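Local coordinates for protein choline dehydrogenase and related flavoproteins (Aspergillus oryzae, PDB 3Q9T) that acts as a formate oxidase of the glucose-methanol-choline oxidoreductase family, carrying an 8-formyl-FAD cofactor at its catalytic site, at residues H105-D110 / S385-P390; D110-F115 / I546-D551; H228-I233 / A438-Q443. All blocks are in the same frame, centred on the assembly; numbering follows the deposited sequence.

Contact 1: H105-D110 / S385-P390; sequences HKATFD and SPLGQP
The N-terminal end of helix 106-110 meets a type I beta turn, Ser385 to Gly388, and the two residues that follow it. His105 is the N-cap. Its CG is anti to the backbone N (chi1 -166°), and this turns ND1 back to the first turn of the helix. Ala107 N donates to His105 ND1 over 3.1 Å, from 24° out of the imidazole plane. The bond helps set the ring's rotation, and one face is turned to Gln389. Gln389 CA lies over that face, 4.0 Å from the centroid of the His105 ring, a CH-pi contact close to the ring normal. Gln389 CG packs on the same face, 3.7 Å from His105 ND1. Pro390 CD reaches the ring obliquely at His105 CD2. Two residues on, methyl meets methylene: Ala107 CB is 3.7 Å from Leu387 CB. Thr108 OG1 sits 3.3 Å from Gln389 CG, and its hydrogen bond goes to Asp551, which also accepts from His105 N. Gly388 has phi 88°, where a side chain would collide with the preceding carbonyl. Ser385 OG donates to Pro390 O over 2.7 Å, closing the loop on itself. The arrangement is that of a histidine N-cap with a beta turn packed against it.

Contact 2: D110-F115 / I546-D551; sequences DQWEEF and IPIIPD
Pro547 is the bump of this contact, and Trp112 and Phe115 form the hollow that takes it. It belongs to the loop between strand 538-540 and helix 555-572. Its ring is pushed between the two aromatic side chains, both of which have CG anti to the carbonyl carbon. Pro547 CD stands over the centre of the six-membered ring of Trp112, 3.6 Å from its centroid and only 6° off the normal. Pro547 CG lies on the same face, further toward the five-membered ring. The other side of the wedge is Pro547 CB, 3.8 Å from the centroid of the Phe115 ring and displaced toward its rim. Both are CH-pi contacts. Ile548 follows as a second bump. Its CG1 meets Phe115 CE2 at 4.0 Å, and its CD1 reaches Gln111 CB at 3.5 Å. Ile546 CG2 meets the benzo ring obliquely, 3.6 Å from Trp112 CZ2. Ile546 is also close to Ala543, an FAD-binding residue. The loop thus crosses one face of the indole with Pro547 and comes to its pyrrole nitrogen with Ile548. There Trp112 NE1 donates a weak, bent bond to Ile548 O, 3.1 Å long. The chemistry is mainly apolar and aromatic, so shape complementarity and CH-pi contacts dominate.

Contact 3: H228-I233 / A438-Q443; sequences HSKRLI and ADPFQQ. With FAY ([(2R,3S,4R,5R)-5-(6-amino-9H-purin-9-yl)-3,4-dihydroxytetrahydrofuran-2-yl]methyl (2R,3S,4S)-5-(8-formyl-7-methyl-2,4-dioxo-3,4-dihydrobenzo[g]pteridin-10(2H)-yl)-2,3,4-trihydroxypentyl dihydrogen diphosphate), chain D.
Stacking comes first in this contact at the adenine end of the flavin cofactor. The His228 ring, with CG anti to the backbone N (chi1 -163°), lies between two partners. On one face it forms an offset stack with Phe441, centroids 4.3 Å apart and planes at 24°. Phe441 CE1 comes closest, 3.4 Å from His228 CG. Over the opposite face is the adenine amino group, with FAY N6A 3.6 Å from His228 NE2.

The polar contacts use the ring edge and the strand backbone. His228 NE2 donates to Pro440 O over 2.7 Å, in the imidazole plane but from above the carbonyl plane. Pro440 O also accepts from Lys273. Ser229 N gives FAY N1A a nearly straight bond of 2.9 Å, with an angle of 176°. A water lies within hydrogen-bond distance of both Ser229 O and Pro440 O, and weakly accepts from FAY N6A. Ser229 OG bonds to Gln266.

Apolar packing is slight: Pro440 CB rests 3.9 Å from Lys230 CA. Within the loop, Phe441 N donates to Asp439 OD1, an Asx turn inside the type I turn Asp439 to Gln442. On the strand, Lys230 and Arg231 form a classic beta bulge opposite Thr245. Backbone recognition of N1A, with a histidine held between the amino group and Phe441, makes this part of the adenine pocket of a GMC oxidoreductase.

In the fold
Contacts 1 and 2 are neighbours, with centres 10 Å apart. They share Asp110, where helix 106-110 leads on toward helix 113-116. Asp551 of contact 2 bonds to contact 1, and along the chain their segments alternate. Contact 3 lies on the opposite side of the chain's centre from contact 1, about 38 Å between centres, and 29 Å from contact 2. Along the chain it is nested inside the loop that contact 2 closes, while its segments alternate with those of contact 1. It uses edge strand 227-235 of the four-stranded mixed sheet. Contacts 2 and 3 each join N-terminal and C-terminal parts of the chain, so distant parts of the sequence build one FAD-binding enzyme.

Contact 1: H105-D110 / S385-P390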
loop_
_atom_site.group_PDB
_atom_site.type_symbol
_atom_site.label_atom_id
_atom_site.label_comp_id
_atom_site.label_asym_id
_atom_site.label_seq_id
_atom_site.Cartn_x
_atom_site.Cartn_y
_atom_site.Cartn_z
ATOM N N HIS A 105 -15.728 -24.855 -13.989
ATOM C CA HIS A 105 -15.655 -25.532 -15.268
ATOM C C HIS A 105 -15.133 -26.951 -15.084
ATOM O O HIS A 105 -14.199 -27.178 -14.335
ATOM C CB HIS A 105 -14.768 -24.732 -16.220
ATOM C CG HIS A 105 -14.877 -25.146 -17.653
ATOM N ND1 HIS A 105 -14.187 -26.220 -18.172
ATOM C CD2 HIS A 105 -15.579 -24.614 -18.685
ATOM C CE1 HIS A 105 -14.460 -26.334 -19.461
ATOM N NE2 HIS A 105 -15.303 -25.373 -19.797
ATOM N N LYS A 106 -15.774 -27.900 -15.753
ATOM C CA LYS A 106 -15.406 -29.309 -15.674
ATOM C C LYS A 106 -13.920 -29.576 -15.962
ATOM O O LYS A 106 -13.279 -30.360 -15.277
ATOM C CB LYS A 106 -16.290 -30.125 -16.634
ATOM C CG LYS A 106 -15.802 -31.557 -16.924
ATOM C CD LYS A 106 -16.851 -32.318 -17.761
ATOM C CE LYS A 106 -16.230 -33.439 -18.584
ATOM N NZ LYS A 106 -15.420 -34.394 -17.781
ATOM N N ALA A 107 -13.372 -28.922 -16.973
ATOM C CA ALA A 107 -11.988 -29.168 -17.341
ATOM C C ALA A 107 -11.052 -28.822 -16.189
ATOM O O ALA A 107 -9.991 -29.427 -16.026
ATOM C CB ALA A 107 -11.626 -28.369 -18.569
ATOM N N THR A 108 -11.449 -27.843 -15.390
ATOM C CA THR A 108 -10.596 -27.378 -14.311
ATOM C C THR A 108 -10.594 -28.375 -13.162
ATOM O O THR A 108 -9.539 -28.725 -12.617
ATOM C CB THR A 108 -11.015 -25.984 -13.837
ATOM O OG1 THR A 108 -10.736 -25.036 -14.878
ATOM C CG2 THR A 108 -10.249 -25.593 -12.581
ATOM N N PHE A 109 -11.774 -28.860 -12.807
ATOM C CA PHE A 109 -11.879 -29.823 -11.727
ATOM C C PHE A 109 -11.243 -31.150 -12.139
ATOM O O PHE A 109 -10.651 -31.841 -11.321
ATOM C CB PHE A 109 -13.336 -30.028 -11.345
ATOM C CG PHE A 109 -13.896 -28.949 -10.455
ATOM C CD1 PHE A 109 -13.738 -29.014 -9.074
ATOM C CD2 PHE A 109 -14.615 -27.895 -10.994
ATOM C CE1 PHE A 109 -14.282 -28.032 -8.241
ATOM C CE2 PHE A 109 -15.165 -26.921 -10.185
ATOM C CZ PHE A 109 -14.991 -26.983 -8.800
ATOM N N ASP A 110 -11.351 -31.491 -13.415
ATOM C CA ASP A 110 -10.703 -32.685 -13.910
ATOM C C ASP A 110 -9.206 -32.642 -13.653
ATOM O O ASP A 110 -8.590 -33.679 -13.451
ATOM C CB ASP A 110 -10.979 -32.895 -15.404
ATOM C CG ASP A 110 -12.303 -33.593 -15.660
ATOM O OD1 ASP A 110 -12.893 -34.147 -14.698
ATOM O OD2 ASP A 110 -12.745 -33.599 -16.828
ATOM N N SER A 385 -6.528 -20.346 -20.280
ATOM C CA SER A 385 -7.585 -21.356 -20.253
ATOM C C SER A 385 -7.441 -22.303 -21.446
ATOM O O SER A 385 -8.262 -22.273 -22.361
ATOM C CB SER A 385 -8.951 -20.676 -20.320
ATOM O OG SER A 385 -9.188 -19.860 -19.189
ATOM N N PRO A 386 -6.396 -23.148 -21.438
ATOM C CA PRO A 386 -6.096 -23.968 -22.618
ATOM C C PRO A 386 -7.127 -25.072 -22.853
ATOM O O PRO A 386 -6.997 -25.831 -23.807
ATOM C CB PRO A 386 -4.749 -24.600 -22.268
ATOM C CG PRO A 386 -4.748 -24.673 -20.760
ATOM C CD PRO A 386 -5.494 -23.440 -20.304
ATOM N N LEU A 387 -8.133 -25.156 -21.995
ATOM C CA LEU A 387 -9.085 -26.266 -22.031
ATOM C C LEU A 387 -10.503 -25.733 -22.193
ATOM O O LEU A 387 -11.471 -26.390 -21.812
ATOM C CB LEU A 387 -8.985 -27.084 -20.738
ATOM C CG LEU A 387 -8.217 -28.404 -20.672
ATOM C CD1 LEU A 387 -7.076 -28.485 -21.670
ATOM C CD2 LEU A 387 -7.713 -28.638 -19.254
ATOM N N GLY A 388 -10.622 -24.523 -22.724
ATOM C CA GLY A 388 -11.915 -23.977 -23.084
ATOM C C GLY A 388 -12.643 -23.237 -21.979
ATOM O O GLY A 388 -13.763 -22.757 -22.188
ATOM N N GLN A 389 -12.023 -23.141 -20.805
ATOM C CA GLN A 389 -12.579 -22.426 -19.651
ATOM C C GLN A 389 -12.796 -20.940 -19.949
ATOM O O GLN A 389 -12.170 -20.388 -20.863
ATOM C CB GLN A 389 -11.632 -22.533 -18.448
ATOM C CG GLN A 389 -11.328 -23.937 -17.970
ATOM C CD GLN A 389 -9.929 -24.396 -18.364
ATOM O OE1 GLN A 389 -9.208 -24.988 -17.554
ATOM N NE2 GLN A 389 -9.542 -24.131 -19.614
ATOM N N PRO A 390 -13.645 -20.268 -19.155
ATOM C CA PRO A 390 -13.791 -18.820 -19.323
ATOM C C PRO A 390 -12.460 -18.135 -19.045
ATOM O O PRO A 390 -11.561 -18.747 -18.466
ATOM C CB PRO A 390 -14.768 -18.432 -18.208
ATOM C CG PRO A 390 -15.471 -19.697 -17.840
ATOM C CD PRO A 390 -14.493 -20.797 -18.076
#

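Contact 2: D110-F115 / I546-D551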
loop_
_atom_site.group_PDB
_atom_site.type_symbol
_atom_site.label_atom_id
_atom_site.label_comp_id
_atom_site.label_asym_id
_atom_site.label_seq_id
_atom_site.Cartn_x
_atom_site.Cartn_y
_atom_site.Cartn_z
ATOM N N ASP A 110 -11.351 -31.491 -13.415
ATOM C CA ASP A 110 -10.703 -32.685 -13.910
ATOM C C ASP A 110 -9.206 -32.642 -13.653
ATOM O O ASP A 110 -8.590 -33.679 -13.451
ATOM C CB ASP A 110 -10.979 -32.895 -15.404
ATOM C CG ASP A 110 -12.303 -33.593 -15.660
ATOM O OD1 ASP A 110 -12.893 -34.147 -14.698
ATOM O OD2 ASP A 110 -12.745 -33.599 -16.828
ATOM N N GLN A 111 -8.612 -31.449 -13.661
ATOM C CA GLN A 111 -7.173 -31.328 -13.441
ATOM C C GLN A 111 -6.806 -31.496 -11.968
ATOM O O GLN A 111 -5.642 -31.626 -11.632
ATOM C CB GLN A 111 -6.631 -30.008 -13.992
ATOM C CG GLN A 111 -6.961 -29.767 -15.450
ATOM C CD GLN A 111 -6.561 -30.923 -16.339
ATOM O OE1 GLN A 111 -5.375 -31.160 -16.566
ATOM N NE2 GLN A 111 -7.551 -31.652 -16.851
ATOM N N TRP A 112 -7.802 -31.498 -11.089
ATOM C CA TRP A 112 -7.517 -31.818 -9.693
ATOM C C TRP A 112 -6.958 -33.244 -9.590
ATOM O O TRP A 112 -6.308 -33.599 -8.606
ATOM C CB TRP A 112 -8.755 -31.684 -8.817
ATOM C CG TRP A 112 -9.243 -30.269 -8.592
ATOM C CD1 TRP A 112 -9.042 -29.189 -9.396
ATOM C CD2 TRP A 112 -10.018 -29.800 -7.479
ATOM N NE1 TRP A 112 -9.640 -28.075 -8.854
ATOM C CE2 TRP A 112 -10.250 -28.427 -7.680
ATOM C CE3 TRP A 112 -10.528 -30.411 -6.327
ATOM C CZ2 TRP A 112 -10.977 -27.650 -6.779
ATOM C CZ3 TRP A 112 -11.257 -29.642 -5.432
ATOM C CH2 TRP A 112 -11.472 -28.273 -5.663
ATOM N N GLU A 113 -7.195 -34.053 -10.620
ATOM C CA GLU A 113 -6.741 -35.436 -10.592
ATOM C C GLU A 113 -5.258 -35.542 -10.243
ATOM O O GLU A 113 -4.837 -36.456 -9.542
ATOM C CB GLU A 113 -6.996 -36.131 -11.932
ATOM C CG GLU A 113 -6.271 -37.464 -12.032
ATOM C CD GLU A 113 -6.816 -38.362 -13.120
ATOM O OE1 GLU A 113 -7.720 -37.928 -13.865
ATOM O OE2 GLU A 113 -6.346 -39.515 -13.223
ATOM N N GLU A 114 -4.476 -34.599 -10.752
ATOM C CA GLU A 114 -3.036 -34.566 -10.527
ATOM C C GLU A 114 -2.701 -34.461 -9.048
ATOM O O GLU A 114 -1.610 -34.825 -8.620
ATOM C CB GLU A 114 -2.440 -33.376 -11.260
ATOM C CG GLU A 114 -0.947 -33.216 -11.072
ATOM C CD GLU A 114 -0.434 -31.943 -11.718
ATOM O OE1 GLU A 114 -1.264 -31.196 -12.279
ATOM O OE2 GLU A 114 0.790 -31.688 -11.663
ATOM N N PHE A 115 -3.650 -33.963 -8.266
ATOM C CA PHE A 115 -3.426 -33.796 -6.842
ATOM C C PHE A 115 -4.191 -34.828 -6.035
ATOM O O PHE A 115 -3.681 -35.348 -5.048
ATOM C CB PHE A 115 -3.835 -32.384 -6.410
ATOM C CG PHE A 115 -3.046 -31.300 -7.079
ATOM C CD1 PHE A 115 -1.917 -30.768 -6.472
ATOM C CD2 PHE A 115 -3.416 -30.829 -8.328
ATOM C CE1 PHE A 115 -1.193 -29.769 -7.092
ATOM C CE2 PHE A 115 -2.694 -29.836 -8.958
ATOM C CZ PHE A 115 -1.584 -29.299 -8.350
ATOM N N ILE A 546 -8.084 -26.637 -1.616
ATOM C CA ILE A 546 -8.284 -26.484 -3.066
ATOM C C ILE A 546 -6.989 -26.336 -3.864
ATOM O O ILE A 546 -6.242 -25.379 -3.678
ATOM C CB ILE A 546 -9.231 -25.304 -3.346
ATOM C CG1 ILE A 546 -10.602 -25.598 -2.724
ATOM C CG2 ILE A 546 -9.363 -25.046 -4.835
ATOM C CD1 ILE A 546 -11.566 -24.386 -2.707
ATOM N N PRO A 547 -6.714 -27.304 -4.751
ATOM C CA PRO A 547 -5.427 -27.383 -5.460
ATOM C C PRO A 547 -5.344 -26.570 -6.775
ATOM O O PRO A 547 -4.246 -26.270 -7.227
ATOM C CB PRO A 547 -5.293 -28.879 -5.755
ATOM C CG PRO A 547 -6.715 -29.328 -5.928
ATOM C CD PRO A 547 -7.569 -28.480 -5.011
ATOM N N ILE A 548 -6.480 -26.255 -7.380
ATOM C CA ILE A 548 -6.542 -25.410 -8.575
ATOM C C ILE A 548 -7.810 -24.567 -8.457
ATOM O O ILE A 548 -8.912 -25.112 -8.388
ATOM C CB ILE A 548 -6.657 -26.235 -9.858
ATOM C CG1 ILE A 548 -5.494 -27.211 -9.987
ATOM C CG2 ILE A 548 -6.691 -25.314 -11.082
ATOM C CD1 ILE A 548 -5.559 -28.044 -11.247
ATOM N N ILE A 549 -7.666 -23.250 -8.407
ATOM C CA ILE A 549 -8.817 -22.391 -8.082
ATOM C C ILE A 549 -9.908 -22.471 -9.163
ATOM O O ILE A 549 -9.618 -22.395 -10.347
ATOM C CB ILE A 549 -8.378 -20.919 -7.863
ATOM C CG1 ILE A 549 -9.514 -20.101 -7.233
ATOM C CG2 ILE A 549 -7.888 -20.312 -9.187
ATOM C CD1 ILE A 549 -9.151 -18.599 -6.994
ATOM N N PRO A 550 -11.167 -22.669 -8.751
ATOM C CA PRO A 550 -12.272 -22.760 -9.720
ATOM C C PRO A 550 -12.419 -21.490 -10.570
ATOM O O PRO A 550 -11.855 -20.448 -10.219
ATOM C CB PRO A 550 -13.508 -22.964 -8.827
ATOM C CG PRO A 550 -12.963 -23.619 -7.576
ATOM C CD PRO A 550 -11.574 -23.060 -7.385
ATOM N N ASP A 551 -13.190 -21.572 -11.654
ATOM C CA ASP A 551 -13.236 -20.499 -12.660
ATOM C C ASP A 551 -14.306 -19.438 -12.342
ATOM O O ASP A 551 -14.958 -18.901 -13.237
ATOM C CB ASP A 551 -13.487 -21.105 -14.046
ATOM C CG ASP A 551 -12.771 -22.442 -14.233
ATOM O OD1 ASP A 551 -11.699 -22.481 -14.877
ATOM O OD2 ASP A 551 -13.263 -23.457 -13.705
#

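Contact 3: H228-I233 / A438-Q443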
loop_
_atom_site.group_PDB
_atom_site.type_symbol
_atom_site.label_atom_id
_atom_site.label_comp_id
_atom_site.label_asym_id
_atom_site.label_seq_id
_atom_site.Cartn_x
_atom_site.Cartn_y
_atom_site.Cartn_z
ATOM N N HIS A 228 -10.512 -18.317 20.846
ATOM C CA HIS A 228 -9.456 -18.169 19.858
ATOM C C HIS A 228 -8.482 -19.342 19.973
ATOM O O HIS A 228 -7.953 -19.636 21.061
ATOM C CB HIS A 228 -8.734 -16.842 20.102
ATOM C CG HIS A 228 -7.919 -16.371 18.943
ATOM N ND1 HIS A 228 -8.395 -15.470 18.014
ATOM C CD2 HIS A 228 -6.652 -16.666 18.567
ATOM C CE1 HIS A 228 -7.459 -15.232 17.115
ATOM N NE2 HIS A 228 -6.390 -15.944 17.427
ATOM N N SER A 229 -8.264 -20.033 18.867
ATOM C CA SER A 229 -7.346 -21.174 18.864
ATOM C C SER A 229 -5.916 -20.755 19.179
ATOM O O SER A 229 -5.400 -19.753 18.649
ATOM C CB SER A 229 -7.386 -21.915 17.523
ATOM O OG SER A 229 -6.919 -21.081 16.469
ATOM N N LYS A 230 -5.282 -21.523 20.055
ATOM C CA LYS A 230 -3.883 -21.321 20.354
ATOM C C LYS A 230 -3.028 -22.293 19.568
ATOM O O LYS A 230 -2.014 -21.904 19.000
ATOM C CB LYS A 230 -3.621 -21.507 21.843
ATOM C CG LYS A 230 -2.162 -21.424 22.181
ATOM C CD LYS A 230 -1.918 -21.828 23.625
ATOM C CE LYS A 230 -0.444 -22.110 23.865
ATOM N NZ LYS A 230 -0.208 -22.548 25.276
ATOM N N ARG A 231 -3.441 -23.558 19.532
ATOM C CA ARG A 231 -2.584 -24.625 19.010
ATOM C C ARG A 231 -3.348 -25.936 18.851
ATOM O O ARG A 231 -4.288 -26.199 19.588
ATOM C CB ARG A 231 -1.433 -24.865 19.983
ATOM C CG ARG A 231 -0.282 -25.681 19.441
ATOM C CD ARG A 231 0.710 -25.949 20.568
ATOM N NE ARG A 231 1.368 -24.721 21.009
ATOM C CZ ARG A 231 1.975 -24.575 22.182
ATOM N NH1 ARG A 231 1.990 -25.579 23.051
ATOM N NH2 ARG A 231 2.549 -23.418 22.493
ATOM N N LEU A 232 -2.949 -26.762 17.890
ATOM C CA LEU A 232 -3.466 -28.121 17.818
ATOM C C LEU A 232 -2.668 -28.929 18.841
ATOM O O LEU A 232 -1.472 -28.693 19.009
ATOM C CB LEU A 232 -3.273 -28.700 16.418
ATOM C CG LEU A 232 -4.425 -28.887 15.415
ATOM C CD1 LEU A 232 -5.722 -28.173 15.794
ATOM C CD2 LEU A 232 -3.949 -28.459 14.036
ATOM N N ILE A 233 -3.328 -29.858 19.535
ATOM C CA ILE A 233 -2.648 -30.748 20.488
ATOM C C ILE A 233 -2.128 -31.995 19.765
ATOM O O ILE A 233 -2.910 -32.861 19.326
ATOM C CB ILE A 233 -3.579 -31.158 21.661
ATOM C CG1 ILE A 233 -4.172 -29.915 22.339
ATOM C CG2 ILE A 233 -2.830 -32.033 22.685
ATOM C CD1 ILE A 233 -4.894 -30.209 23.685
ATOM N N ALA A 438 5.044 -16.264 16.761
ATOM C CA ALA A 438 4.396 -17.422 17.377
ATOM C C ALA A 438 3.150 -17.032 18.195
ATOM O O ALA A 438 2.549 -17.867 18.867
ATOM C CB ALA A 438 5.385 -18.158 18.253
ATOM N N ASP A 439 2.777 -15.760 18.130
ATOM C CA ASP A 439 1.596 -15.235 18.819
ATOM C C ASP A 439 0.319 -15.607 18.053
ATOM O O ASP A 439 0.096 -15.151 16.914
ATOM C CB ASP A 439 1.726 -13.712 18.942
ATOM C CG ASP A 439 0.547 -13.063 19.627
ATOM O OD1 ASP A 439 -0.490 -13.724 19.859
ATOM O OD2 ASP A 439 0.664 -11.861 19.925
ATOM N N PRO A 440 -0.515 -16.460 18.666
ATOM C CA PRO A 440 -1.773 -16.942 18.078
ATOM C C PRO A 440 -2.792 -15.827 17.826
ATOM O O PRO A 440 -3.717 -16.039 17.038
ATOM C CB PRO A 440 -2.307 -17.917 19.135
ATOM C CG PRO A 440 -1.543 -17.579 20.409
ATOM C CD PRO A 440 -0.206 -17.125 19.943
ATOM N N PHE A 441 -2.620 -14.668 18.461
ATOM C CA PHE A 441 -3.539 -13.548 18.261
ATOM C C PHE A 441 -3.063 -12.552 17.203
ATOM O O PHE A 441 -3.728 -11.553 16.948
ATOM C CB PHE A 441 -3.814 -12.818 19.576
ATOM C CG PHE A 441 -4.571 -13.637 20.563
ATOM C CD1 PHE A 441 -5.947 -13.714 20.499
ATOM C CD2 PHE A 441 -3.901 -14.365 21.547
ATOM C CE1 PHE A 441 -6.643 -14.470 21.415
ATOM C CE2 PHE A 441 -4.591 -15.126 22.456
ATOM C CZ PHE A 441 -5.967 -15.179 22.394
ATOM N N GLN A 442 -1.912 -12.813 16.590
ATOM C CA GLN A 442 -1.497 -11.974 15.471
ATOM C C GLN A 442 -1.885 -12.603 14.144
ATOM O O GLN A 442 -1.782 -13.822 13.951
ATOM C CB GLN A 442 0.009 -11.705 15.491
ATOM C CG GLN A 442 0.386 -10.449 16.239
ATOM C CD GLN A 442 1.882 -10.212 16.265
ATOM O OE1 GLN A 442 2.654 -10.918 15.603
ATOM N NE2 GLN A 442 2.300 -9.211 17.033
ATOM N N GLN A 443 -2.329 -11.766 13.219
ATOM C CA GLN A 443 -2.657 -12.261 11.890
ATOM C C GLN A 443 -1.411 -12.848 11.222
ATOM O O GLN A 443 -0.292 -12.381 11.447
ATOM C CB GLN A 443 -3.275 -11.157 11.040
ATOM C CG GLN A 443 -2.311 -10.073 10.596
ATOM C CD GLN A 443 -2.862 -9.330 9.411
ATOM O OE1 GLN A 443 -3.689 -8.433 9.567
ATOM N NE2 GLN A 443 -2.450 -9.726 8.210
HETATM P P FAY D . -13.903 -21.518 4.456
HETATM N N1 FAY D . -17.684 -17.002 -2.790
HETATM C C2 FAY D . -18.807 -17.222 -3.585
HETATM O O2 FAY D . -19.043 -18.342 -4.020
HETATM N N3 FAY D . -19.876 -16.355 -3.502
HETATM C C4 FAY D . -19.642 -15.053 -3.136
HETATM O O4 FAY D . -20.287 -14.166 -3.726
HETATM N N5 FAY D . -18.255 -13.521 -1.943
HETATM C C6 FAY D . -17.262 -12.092 -0.365
HETATM C C7 FAY D . -16.422 -11.866 0.712
HETATM C C8 FAY D . -15.648 -12.918 1.213
HETATM O O8 FAY D . -14.385 -13.633 3.052
HETATM C C9 FAY D . -15.826 -14.210 0.701
HETATM P PA FAY D . -14.276 -19.560 6.466
HETATM C "C1'" FAY D . -15.905 -16.886 -0.514
HETATM C C10 FAY D . -17.500 -15.786 -2.177
HETATM N N10 FAY D . -16.632 -15.667 -1.087
HETATM N N1A FAY D . -9.575 -19.372 16.338
HETATM O O1A FAY D . -13.685 -18.199 6.626
HETATM C C1B FAY D . -12.768 -19.297 12.170
HETATM O O1P FAY D . -14.679 -22.589 5.182
HETATM C "C2'" FAY D . -16.796 -17.681 0.467
HETATM O "O2'" FAY D . -17.418 -16.766 1.297
HETATM C C2A FAY D . -10.912 -19.721 16.293
HETATM O O2A FAY D . -15.684 -19.558 5.953
HETATM C C2B FAY D . -13.298 -18.075 11.440
HETATM O O2B FAY D . -13.915 -17.135 12.300
HETATM O O2P FAY D . -12.688 -22.102 3.758
HETATM C "C3'" FAY D . -16.244 -18.861 1.334
HETATM O "O3'" FAY D . -16.737 -18.926 2.670
HETATM N N3A FAY D . -11.619 -19.642 15.104
HETATM C C3B FAY D . -14.306 -18.703 10.502
HETATM O O3B FAY D . -15.507 -18.904 11.204
HETATM O O3P FAY D . -13.345 -20.437 5.514
HETATM C "C4'" FAY D . -14.742 -18.967 1.409
HETATM O "O4'" FAY D . -14.282 -18.900 0.062
HETATM C C4A FAY D . -10.991 -19.224 13.976
HETATM C C4B FAY D . -13.729 -20.068 10.218
HETATM O O4B FAY D . -12.720 -20.299 11.186
HETATM C C4X FAY D . -18.434 -14.774 -2.470
HETATM C "C5'" FAY D . -14.316 -20.282 2.107
HETATM O "O5'" FAY D . -14.806 -20.639 3.408
HETATM C C5A FAY D . -9.642 -18.878 14.000
HETATM C C5B FAY D . -13.170 -20.151 8.811
HETATM O O5B FAY D . -14.254 -20.282 7.924
HETATM C C5X FAY D . -17.265 -13.327 -1.005
HETATM C C6A FAY D . -8.925 -18.945 15.193
HETATM N N6A FAY D . -7.656 -18.518 15.239
HETATM N N7A FAY D . -9.285 -18.510 12.752
HETATM C C7M FAY D . -16.234 -10.443 1.181
HETATM C C8A FAY D . -10.354 -18.622 11.936
HETATM C C8M FAY D . -15.075 -12.763 2.569
HETATM C C9A FAY D . -16.594 -14.426 -0.442
HETATM N N9A FAY D . -11.413 -19.055 12.680
HETATM O O HOH W 1 -4.642 -18.641 16.283
#